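Local coordinates for 5-formyltetrahydrofolate cyclo-ligase family protein (Bacillus anthracis, PDB 2JCB) that probably catalyses the ATP-dependent, magnesium-requiring cyclisation of 5-formyltetrahydrofolate to 5,10-methenyltetrahydrofolate in folate metabolism, at residues L14-Q19 and E142-G147. Numbering follows the deposited sequence.
Sequences LRLRKQ and ERIGYG. With ADP (adenosine-5'-diphosphate), chain C; PO4 (phosphate ion), chain D.
The Arg17 guanidinium lies flat against the loop after strand 143-144: Gly147 CA sits 3.4 Å above its plane, over the centre, while Gly145 O and O2B of ADP meet its edge. Over one face of the Arg143 guanidinium lies Gly145 CA, offset toward the rim, with the phosphate ion at the edge. Arg17 NE donates to Gly145 O at 2.6 Å, almost in the guanidinium plane, and NH2 donates to ADP O2B at 2.7 Å. Arginine suits the place because one planar cation binds a backbone carbonyl and a phosphate oxygen together; CG anti to the backbone N (chi1 -157°) and a bend at chi3 (-83°) carry NE to the carbonyl. O2B takes a second hydrogen bond from Gly145 N. Glycine suits position 147, whose phi is positive (116°) and whose bare CA lies against the guanidinium; Gly145 CA approaches PO4 O2 to 3.3 Å. Beside the polar contacts, Ile144 CD1 packs on Leu16 CB at 4.0 Å, joining helix 6-26 to strand 143-144 through branched apolar side chains. Lys13, Arg10 and Gly149 also bond to ADP in this glycine-rich nucleotide site of a 5-formyltetrahydrofolate cyclo-ligase, where Asp152 and Asp181 hold magnesium.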
loop_
_atom_site.group_PDB
_atom_site.type_symbol
_atom_site.label_atom_id
_atom_site.label_comp_id
_atom_site.label_asym_id
_atom_site.label_seq_id
_atom_site.Cartn_x
_atom_site.Cartn_y
_atom_site.Cartn_z
ATOM N N LEU A 14 -16.052 1.045 -8.974
ATOM C CA LEU A 14 -15.761 2.421 -9.382
ATOM C C LEU A 14 -16.433 3.388 -8.428
ATOM O O LEU A 14 -15.814 4.330 -7.994
ATOM C CB LEU A 14 -16.307 2.705 -10.784
ATOM C CG LEU A 14 -15.641 2.075 -11.998
ATOM C CD1 LEU A 14 -16.172 2.775 -13.263
ATOM C CD2 LEU A 14 -14.107 2.118 -11.861
ATOM N N ARG A 15 -17.710 3.156 -8.158
ATOM C CA ARG A 15 -18.483 3.905 -7.158
ATOM C C ARG A 15 -17.802 3.975 -5.786
ATOM O O ARG A 15 -17.728 5.048 -5.165
ATOM C CB ARG A 15 -19.893 3.292 -7.033
ATOM C CG ARG A 15 -20.976 4.146 -6.357
ATOM C CD ARG A 15 -22.179 3.280 -5.849
ATOM N NE ARG A 15 -21.709 2.460 -4.716
ATOM C CZ ARG A 15 -21.904 2.731 -3.423
ATOM N NH1 ARG A 15 -22.611 3.798 -3.048
ATOM N NH2 ARG A 15 -21.394 1.919 -2.494
ATOM N N LEU A 16 -17.295 2.847 -5.295
ATOM C CA LEU A 16 -16.687 2.850 -3.980
ATOM C C LEU A 16 -15.319 3.534 -4.052
ATOM O O LEU A 16 -14.986 4.333 -3.179
ATOM C CB LEU A 16 -16.553 1.439 -3.396
ATOM C CG LEU A 16 -17.775 0.914 -2.647
ATOM C CD1 LEU A 16 -17.649 -0.598 -2.442
ATOM C CD2 LEU A 16 -17.951 1.667 -1.303
ATOM N N ARG A 17 -14.582 3.254 -5.126
ATOM C CA ARG A 17 -13.236 3.864 -5.354
ATOM C C ARG A 17 -13.400 5.393 -5.407
ATOM O O ARG A 17 -12.743 6.112 -4.675
ATOM C CB ARG A 17 -12.608 3.343 -6.647
ATOM C CG ARG A 17 -11.073 3.451 -6.707
ATOM C CD ARG A 17 -10.542 2.892 -8.064
ATOM N NE ARG A 17 -10.401 1.426 -8.043
ATOM C CZ ARG A 17 -10.842 0.556 -8.944
ATOM N NH1 ARG A 17 -11.478 0.937 -10.069
ATOM N NH2 ARG A 17 -10.604 -0.737 -8.741
ATOM N N LYS A 18 -14.322 5.853 -6.247
ATOM C CA LYS A 18 -14.664 7.289 -6.361
ATOM C C LYS A 18 -15.013 7.936 -4.997
ATOM O O LYS A 18 -14.408 8.945 -4.601
ATOM C CB LYS A 18 -15.803 7.473 -7.385
ATOM C CG LYS A 18 -16.110 8.904 -7.876
ATOM C CD LYS A 18 -17.341 8.948 -8.817
ATOM C CE LYS A 18 -17.807 10.389 -9.142
ATOM N NZ LYS A 18 -19.282 10.514 -9.436
ATOM N N GLN A 19 -15.954 7.326 -4.285
ATOM C CA GLN A 19 -16.439 7.851 -2.995
ATOM C C GLN A 19 -15.359 7.993 -1.925
ATOM O O GLN A 19 -15.293 9.011 -1.229
ATOM C CB GLN A 19 -17.674 7.045 -2.521
ATOM C CG GLN A 19 -17.972 7.054 -1.007
ATOM C CD GLN A 19 -18.990 5.980 -0.608
ATOM O OE1 GLN A 19 -18.675 5.010 0.093
ATOM N NE2 GLN A 19 -20.205 6.151 -1.069
ATOM N N GLU A 142 -10.188 -7.802 2.573
ATOM C CA GLU A 142 -10.517 -7.580 1.142
ATOM C C GLU A 142 -10.157 -6.158 0.813
ATOM O O GLU A 142 -10.060 -5.312 1.697
ATOM C CB GLU A 142 -11.981 -7.855 0.841
ATOM C CG GLU A 142 -12.307 -9.304 1.201
ATOM C CD GLU A 142 -13.754 -9.525 1.550
ATOM O OE1 GLU A 142 -14.367 -8.635 2.169
ATOM O OE2 GLU A 142 -14.290 -10.605 1.223
ATOM N N ARG A 143 -9.875 -5.929 -0.458
ATOM C CA ARG A 143 -9.168 -4.722 -0.871
ATOM C C ARG A 143 -9.608 -4.246 -2.257
ATOM O O ARG A 143 -9.763 -5.041 -3.191
ATOM C CB ARG A 143 -7.648 -4.927 -0.798
ATOM C CG ARG A 143 -6.888 -3.822 -1.441
ATOM C CD ARG A 143 -5.377 -4.081 -1.360
ATOM N NE ARG A 143 -4.733 -3.137 -2.234
ATOM C CZ ARG A 143 -4.560 -3.267 -3.555
ATOM N NH1 ARG A 143 -3.996 -2.251 -4.205
ATOM N NH2 ARG A 143 -4.982 -4.332 -4.226
ATOM N N ILE A 144 -9.953 -2.970 -2.333
ATOM C CA ILE A 144 -10.059 -2.257 -3.612
ATOM C C ILE A 144 -8.858 -1.304 -3.712
ATOM O O ILE A 144 -8.595 -0.533 -2.778
ATOM C CB ILE A 144 -11.369 -1.411 -3.712
ATOM C CG1 ILE A 144 -12.617 -2.291 -3.732
ATOM C CG2 ILE A 144 -11.358 -0.598 -5.040
ATOM C CD1 ILE A 144 -13.889 -1.523 -3.531
ATOM N N GLY A 145 -8.144 -1.374 -4.837
ATOM C CA GLY A 145 -7.041 -0.447 -5.092
ATOM C C GLY A 145 -7.509 0.630 -6.075
ATOM O O GLY A 145 -8.682 1.026 -6.093
ATOM N N TYR A 146 -6.578 1.060 -6.928
ATOM C CA TYR A 146 -6.786 2.204 -7.841
ATOM C C TYR A 146 -7.251 1.852 -9.220
ATOM O O TYR A 146 -7.597 2.737 -10.014
ATOM C CB TYR A 146 -5.480 3.048 -7.916
ATOM C CG TYR A 146 -5.271 3.772 -6.641
ATOM C CD1 TYR A 146 -5.954 4.956 -6.363
ATOM C CD2 TYR A 146 -4.462 3.225 -5.668
ATOM C CE1 TYR A 146 -5.782 5.590 -5.146
ATOM C CE2 TYR A 146 -4.294 3.838 -4.448
ATOM C CZ TYR A 146 -4.954 5.012 -4.200
ATOM O OH TYR A 146 -4.743 5.585 -2.963
ATOM N N GLY A 147 -7.330 0.555 -9.508
ATOM C CA GLY A 147 -7.879 0.092 -10.752
ATOM C C GLY A 147 -6.935 -0.642 -11.682
ATOM O O GLY A 147 -7.397 -1.245 -12.662
HETATM P PB ADP C . -7.839 -3.001 -8.123
HETATM O O1B ADP C . -6.624 -2.122 -8.406
HETATM O O2B ADP C . -8.849 -2.278 -7.311
HETATM O O3B ADP C . -7.324 -4.327 -7.604
HETATM P PA ADP C . -9.288 -4.557 -10.129
HETATM O O1A ADP C . -9.514 -5.606 -9.072
HETATM O O2A ADP C . -10.455 -4.138 -10.872
HETATM O O3A ADP C . -8.517 -3.250 -9.553
HETATM O "O5'" ADP C . -8.285 -5.192 -11.227
HETATM C "C5'" ADP C . -8.103 -4.402 -12.422
HETATM C "C4'" ADP C . -7.875 -5.279 -13.628
HETATM O "O4'" ADP C . -6.798 -6.154 -13.331
HETATM C "C3'" ADP C . -9.114 -6.128 -13.888
HETATM O "O3'" ADP C . -9.518 -5.872 -15.218
HETATM C "C2'" ADP C . -8.652 -7.556 -13.688
HETATM O "O2'" ADP C . -9.062 -8.385 -14.737
HETATM C "C1'" ADP C . -7.135 -7.483 -13.721
HETATM N N9 ADP C . -6.458 -8.491 -12.863
HETATM C C8 ADP C . -6.345 -8.442 -11.523
HETATM N N7 ADP C . -5.629 -9.498 -11.069
HETATM C C5 ADP C . -5.269 -10.252 -12.109
HETATM C C6 ADP C . -4.475 -11.495 -12.303
HETATM N N6 ADP C . -3.945 -12.157 -11.255
HETATM N N1 ADP C . -4.266 -11.913 -13.553
HETATM C C2 ADP C . -4.797 -11.275 -14.616
HETATM N N3 ADP C . -5.505 -10.133 -14.511
HETATM C C4 ADP C . -5.768 -9.562 -13.306
HETATM P P PO4 D . -3.229 -1.555 -7.457
HETATM O O1 PO4 D . -2.960 -2.827 -6.961
HETATM O O2 PO4 D . -4.643 -1.067 -7.294
HETATM O O3 PO4 D . -2.331 -0.501 -6.743
HETATM O O4 PO4 D . -3.018 -1.469 -8.964
#